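PixA inclusion body protein (Burkholderia cenocepacia, PDB 4LZK) is of unknown function but belongs to the PixA family of bacterial inclusion body proteins, within a clan of cupredoxin-like folds. Local coordinates at residues I22-D27 / L53-G58; K81-G86 / F143-S148. All coordinates share one frame; numbering follows the deposited sequence.

Interaction 1. Residues I22-D27 / L53-G58; sequences ILAVID and LFMLNG
The methyl group of A24 lies in the shallow hollow between two longer side chains of the facing strand, L53 and M55. A24 CB is 4.1 Å from M55 CG and 4.4 Å from L53 CD1, so the smallest side chain sits where both neighbours project. M55, present as selenomethionine, bends about its CG-SE bond (chi3 82°), and its terminal CE reaches I22 CG2 at 3.7 Å, the two side chains meeting at a slant. At the other end, I26 and L53 run alongside each other in the same direction, with CG1 of I26 4.0 Å from CB of L53. I22 CG1 in turn packs on the root of N57, at CB, while N57 OD1 is hydrogen-bonded to S65 OG and ND2 to the backbone O of G58. Residues 22-26 of strand 19-26 run antiparallel to 53-57, the axes of these short segments at 163°. L23 with L56 and V25 with F54 form the hydrogen-bonded pairs. The V25 N to F54 O bond is 2.8 Å long and almost straight (175°). F54 in return brings CD2 to 3.6 Å from V25 O, which meets the ring obliquely. The face bearing I22, A24, L53 and M55 packs on strands 72-76 and 172-186, with W180 touching A24, L53 and M55. On the other face V25, F54 and L56 meet a second subunit, and strand 81-88 flanks strand 19-26 on the side away from 53-57.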
loop_
_atom_site.group_PDB
_atom_site.type_symbol
_atom_site.label_atom_id
_atom_site.label_comp_id
_atom_site.label_asym_id
_atom_site.label_seq_id
_atom_site.Cartn_x
_atom_site.Cartn_y
_atom_site.Cartn_z
ATOM N N ILE C 22 -1.261 14.440 13.943
ATOM C CA ILE C 22 -0.376 13.439 13.492
ATOM C C ILE C 22 0.026 12.608 14.712
ATOM O O ILE C 22 0.340 13.193 15.697
ATOM C CB ILE C 22 0.902 14.014 12.781
ATOM C CG1 ILE C 22 0.585 14.880 11.555
ATOM C CG2 ILE C 22 1.856 12.898 12.435
ATOM C CD1 ILE C 22 1.816 15.678 11.102
ATOM N N LEU C 23 0.006 11.271 14.609
ATOM C CA LEU C 23 0.433 10.377 15.667
ATOM C C LEU C 23 1.573 9.500 15.199
ATOM O O LEU C 23 1.461 8.704 14.207
ATOM C CB LEU C 23 -0.748 9.558 16.239
ATOM C CG LEU C 23 -0.437 8.754 17.513
ATOM C CD1 LEU C 23 -0.169 9.700 18.682
ATOM C CD2 LEU C 23 -1.585 7.795 17.777
ATOM N N ALA C 24 2.678 9.550 15.920
ATOM C CA ALA C 24 3.749 8.636 15.684
ATOM C C ALA C 24 3.640 7.521 16.702
ATOM O O ALA C 24 3.563 7.784 17.862
ATOM C CB ALA C 24 5.165 9.291 15.738
ATOM N N VAL C 25 3.612 6.292 16.193
ATOM C CA VAL C 25 3.495 5.087 17.010
ATOM C C VAL C 25 4.766 4.262 16.883
ATOM O O VAL C 25 5.042 3.736 15.824
ATOM C CB VAL C 25 2.261 4.274 16.619
ATOM C CG1 VAL C 25 2.165 2.950 17.435
ATOM C CG2 VAL C 25 1.011 5.145 16.775
ATOM N N ILE C 26 5.507 4.097 17.960
ATOM C CA ILE C 26 6.861 3.599 17.892
ATOM C C ILE C 26 6.895 2.197 18.460
ATOM O O ILE C 26 6.270 1.946 19.524
ATOM C CB ILE C 26 7.795 4.513 18.724
ATOM C CG1 ILE C 26 7.823 5.883 18.050
ATOM C CG2 ILE C 26 9.217 3.918 18.869
ATOM C CD1 ILE C 26 7.841 7.035 18.936
ATOM N N ASP C 27 7.513 1.273 17.734
ATOM C CA ASP C 27 7.695 -0.141 18.172
ATOM C C ASP C 27 8.925 -0.196 19.141
ATOM O O ASP C 27 10.079 -0.408 18.744
ATOM C CB ASP C 27 7.846 -1.063 16.988
ATOM C CG ASP C 27 7.875 -2.591 17.366
ATOM O OD1 ASP C 27 8.014 -2.943 18.537
ATOM O OD2 ASP C 27 7.758 -3.413 16.442
ATOM N N LEU C 53 8.829 2.441 13.223
ATOM C CA LEU C 53 7.696 3.127 13.720
ATOM C C LEU C 53 6.666 3.278 12.635
ATOM O O LEU C 53 6.913 2.902 11.500
ATOM C CB LEU C 53 8.104 4.490 14.313
ATOM C CG LEU C 53 8.651 5.483 13.260
ATOM C CD1 LEU C 53 7.903 6.795 13.405
ATOM C CD2 LEU C 53 10.114 5.680 13.509
ATOM N N PHE C 54 5.516 3.828 12.966
ATOM C CA PHE C 54 4.429 4.057 12.015
ATOM C C PHE C 54 3.939 5.514 12.243
ATOM O O PHE C 54 3.935 5.989 13.381
ATOM C CB PHE C 54 3.319 3.106 12.332
ATOM C CG PHE C 54 3.738 1.674 12.418
ATOM C CD1 PHE C 54 3.902 0.922 11.272
ATOM C CD2 PHE C 54 3.949 1.060 13.633
ATOM C CE1 PHE C 54 4.268 -0.430 11.334
ATOM C CE2 PHE C 54 4.317 -0.307 13.705
ATOM C CZ PHE C 54 4.465 -1.039 12.550
HETATM N N MSE C 55 3.530 6.202 11.222
HETATM C CA MSE C 55 3.001 7.594 11.404
HETATM C C MSE C 55 1.627 7.639 10.740
HETATM O O MSE C 55 1.454 7.099 9.684
HETATM C CB MSE C 55 3.905 8.619 10.783
HETATM C CG MSE C 55 5.153 8.893 11.629
HETATM SE SE MSE C 55 6.314 10.309 10.913
HETATM C CE MSE C 55 5.337 11.780 11.628
ATOM N N LEU C 56 0.669 8.220 11.419
ATOM C CA LEU C 56 -0.709 8.335 10.958
ATOM C C LEU C 56 -1.118 9.793 11.021
ATOM O O LEU C 56 -0.597 10.556 11.900
ATOM C CB LEU C 56 -1.555 7.573 11.922
ATOM C CG LEU C 56 -1.168 6.073 12.056
ATOM C CD1 LEU C 56 -2.047 5.510 13.108
ATOM C CD2 LEU C 56 -1.247 5.253 10.794
ATOM N N ASN C 57 -2.045 10.195 10.177
ATOM C CA ASN C 57 -2.565 11.533 10.228
ATOM C C ASN C 57 -4.052 11.534 9.839
ATOM O O ASN C 57 -4.542 10.658 9.131
ATOM C CB ASN C 57 -1.760 12.508 9.320
ATOM C CG ASN C 57 -1.875 12.146 7.884
ATOM O OD1 ASN C 57 -1.142 11.298 7.422
ATOM N ND2 ASN C 57 -2.928 12.664 7.197
ATOM N N GLY C 58 -4.793 12.464 10.372
ATOM C CA GLY C 58 -6.214 12.552 10.037
ATOM C C GLY C 58 -6.428 13.115 8.651
ATOM O O GLY C 58 -5.577 13.772 8.063
#

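Interaction 2. Residues K81-G86 / F143-S148; sequences KVSLMG and FQAFES
M85 and F143 meet at a slant where two antiparallel strands of a beta-sandwich sheet, 81-88 and 142-149, begin to separate. M85, a selenomethionine, carries CG beside its backbone N and bends at chi3 (66°), which brings CE to 3.7 Å from F143 CB; the same CE is also close to CD1 of the ring. Nearer its root, M85 CG lies 3.8 Å from A145 CB. That methyl is shared with S83: S83 OG, anti to its backbone N (chi1 177°), lies 3.5 Å from A145 CB and also near the CG of E147. M85 and F143 both touch a second subunit, at its A90 and S93. On the opposite face V82 sets CG2 against S148 CB, while S148 OG turns off to the backbone O of A112. L84 and F146 share this face but diverge beyond their CB atoms, both reaching I99 of strand 96-105. The F146 ring presents its edge to L84 O, which lies near the ring plane and accepts the F146 backbone N-H. Direct backbone bonds join V82 with S148 and L84 with F146. Two residues further on, a water takes the place of the direct bond: G86 N and Q144 O are 5.5 Å apart, and the water accepts from G86 N at 3.1 Å and donates to Q144 O at 2.7 Å.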
loop_
_atom_site.group_PDB
_atom_site.type_symbol
_atom_site.label_atom_id
_atom_site.label_comp_id
_atom_site.label_asym_id
_atom_site.label_seq_id
_atom_site.Cartn_x
_atom_site.Cartn_y
_atom_site.Cartn_z
ATOM N N LYS C 81 -2.179 23.780 9.726
ATOM C CA LYS C 81 -1.567 23.545 10.995
ATOM C C LYS C 81 -1.326 22.041 11.221
ATOM O O LYS C 81 -2.081 21.215 10.726
ATOM C CB LYS C 81 -2.494 24.058 12.099
ATOM C CG LYS C 81 -2.946 25.489 11.782
ATOM C CD LYS C 81 -3.462 26.286 12.988
ATOM C CE LYS C 81 -5.004 26.290 13.119
ATOM N NZ LYS C 81 -5.417 26.636 14.521
ATOM N N VAL C 82 -0.281 21.693 11.960
ATOM C CA VAL C 82 -0.042 20.254 12.266
ATOM C C VAL C 82 0.213 20.126 13.759
ATOM O O VAL C 82 0.568 21.135 14.403
ATOM C CB VAL C 82 1.082 19.622 11.483
ATOM C CG1 VAL C 82 0.777 19.597 9.997
ATOM C CG2 VAL C 82 2.415 20.330 11.765
ATOM N N SER C 83 -0.140 18.994 14.326
ATOM C CA SER C 83 0.064 18.782 15.749
ATOM C C SER C 83 0.506 17.345 15.860
ATOM O O SER C 83 -0.232 16.441 15.437
ATOM C CB SER C 83 -1.215 19.024 16.543
ATOM O OG SER C 83 -0.970 18.725 17.957
ATOM N N LEU C 84 1.718 17.146 16.400
ATOM C CA LEU C 84 2.411 15.874 16.397
ATOM C C LEU C 84 2.509 15.358 17.832
ATOM O O LEU C 84 2.918 16.108 18.734
ATOM C CB LEU C 84 3.809 15.976 15.791
ATOM C CG LEU C 84 4.709 14.764 15.927
ATOM C CD1 LEU C 84 4.166 13.619 15.010
ATOM C CD2 LEU C 84 6.142 15.067 15.580
HETATM N N MSE C 85 2.147 14.103 18.001
HETATM C CA MSE C 85 2.303 13.369 19.274
HETATM C C MSE C 85 2.898 12.039 19.026
HETATM O O MSE C 85 2.852 11.541 17.905
HETATM C CB MSE C 85 0.939 13.208 19.990
HETATM C CG MSE C 85 0.227 14.503 20.138
HETATM SE SE MSE C 85 -1.472 14.395 21.162
HETATM C CE MSE C 85 -0.686 13.915 22.879
ATOM N N GLY C 86 3.484 11.422 20.087
ATOM C CA GLY C 86 4.143 10.140 19.933
ATOM C C GLY C 86 3.724 9.192 21.045
ATOM O O GLY C 86 3.494 9.607 22.179
ATOM N N PHE C 143 -0.206 15.385 28.758
ATOM C CA PHE C 143 0.328 15.059 27.431
ATOM C C PHE C 143 1.072 16.260 26.913
ATOM O O PHE C 143 0.845 17.418 27.351
ATOM C CB PHE C 143 -0.829 14.808 26.443
ATOM C CG PHE C 143 -1.673 13.635 26.743
ATOM C CD1 PHE C 143 -1.330 12.385 26.251
ATOM C CD2 PHE C 143 -2.790 13.748 27.545
ATOM C CE1 PHE C 143 -2.096 11.258 26.572
ATOM C CE2 PHE C 143 -3.593 12.622 27.834
ATOM C CZ PHE C 143 -3.245 11.375 27.324
ATOM N N GLN C 144 1.919 16.029 25.902
ATOM C CA GLN C 144 2.536 17.083 25.195
ATOM C C GLN C 144 2.342 16.887 23.722
ATOM O O GLN C 144 2.459 15.774 23.263
ATOM C CB GLN C 144 4.011 17.005 25.445
ATOM C CG GLN C 144 4.743 18.243 25.333
ATOM C CD GLN C 144 5.816 18.277 26.375
ATOM O OE1 GLN C 144 6.216 17.240 26.867
ATOM N NE2 GLN C 144 6.262 19.461 26.730
ATOM N N ALA C 145 2.049 17.934 22.986
ATOM C CA ALA C 145 1.964 17.848 21.512
ATOM C C ALA C 145 2.919 18.891 20.958
ATOM O O ALA C 145 3.299 19.824 21.679
ATOM C CB ALA C 145 0.533 18.131 21.083
ATOM N N PHE C 146 3.350 18.756 19.719
ATOM C CA PHE C 146 4.331 19.644 19.101
ATOM C C PHE C 146 3.625 20.275 17.913
ATOM O O PHE C 146 3.202 19.554 16.994
ATOM C CB PHE C 146 5.555 18.838 18.756
ATOM C CG PHE C 146 6.365 18.448 19.994
ATOM C CD1 PHE C 146 5.971 17.332 20.756
ATOM C CD2 PHE C 146 7.435 19.156 20.399
ATOM C CE1 PHE C 146 6.663 16.987 21.916
ATOM C CE2 PHE C 146 8.169 18.791 21.548
ATOM C CZ PHE C 146 7.736 17.700 22.314
ATOM N N GLU C 147 3.334 21.558 17.971
ATOM C CA GLU C 147 2.473 22.175 16.944
ATOM C C GLU C 147 3.320 23.011 15.961
ATOM O O GLU C 147 4.297 23.676 16.357
ATOM C CB GLU C 147 1.444 23.078 17.587
ATOM C CG GLU C 147 0.478 22.339 18.526
ATOM C CD GLU C 147 -0.590 23.280 19.184
ATOM O OE1 GLU C 147 -0.456 24.522 19.177
ATOM O OE2 GLU C 147 -1.567 22.762 19.765
ATOM N N SER C 148 2.935 23.038 14.718
ATOM C CA SER C 148 3.511 23.953 13.767
ATOM C C SER C 148 2.492 24.319 12.708
ATOM O O SER C 148 1.332 24.009 12.815
ATOM C CB SER C 148 4.749 23.305 13.176
ATOM O OG SER C 148 5.421 24.174 12.268
HETATM O O HOH W 1 3.063 13.285 22.483
#

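Interactions 1 and 2 belong to one five-stranded mixed sheet, their centres about 12 Å apart, and follow one another along the chain. Across the sheet the order is 53-57, 19-26, 81-88, 142-149, 115-120. Interaction 1 therefore joins a strand that is outermost within this chain to its neighbour, interaction 2 pairs the next two, and the parallel seam between 19-26 and 81-88 connects them. There I22 N approaches S83 O at 2.7 Å, a probable hydrogen bond, and I22 packs on L84 facing the second sheet. Both contacts also touch a second subunit: one face of this sheet packs against the second sheet, while parts of the other meet that subunit.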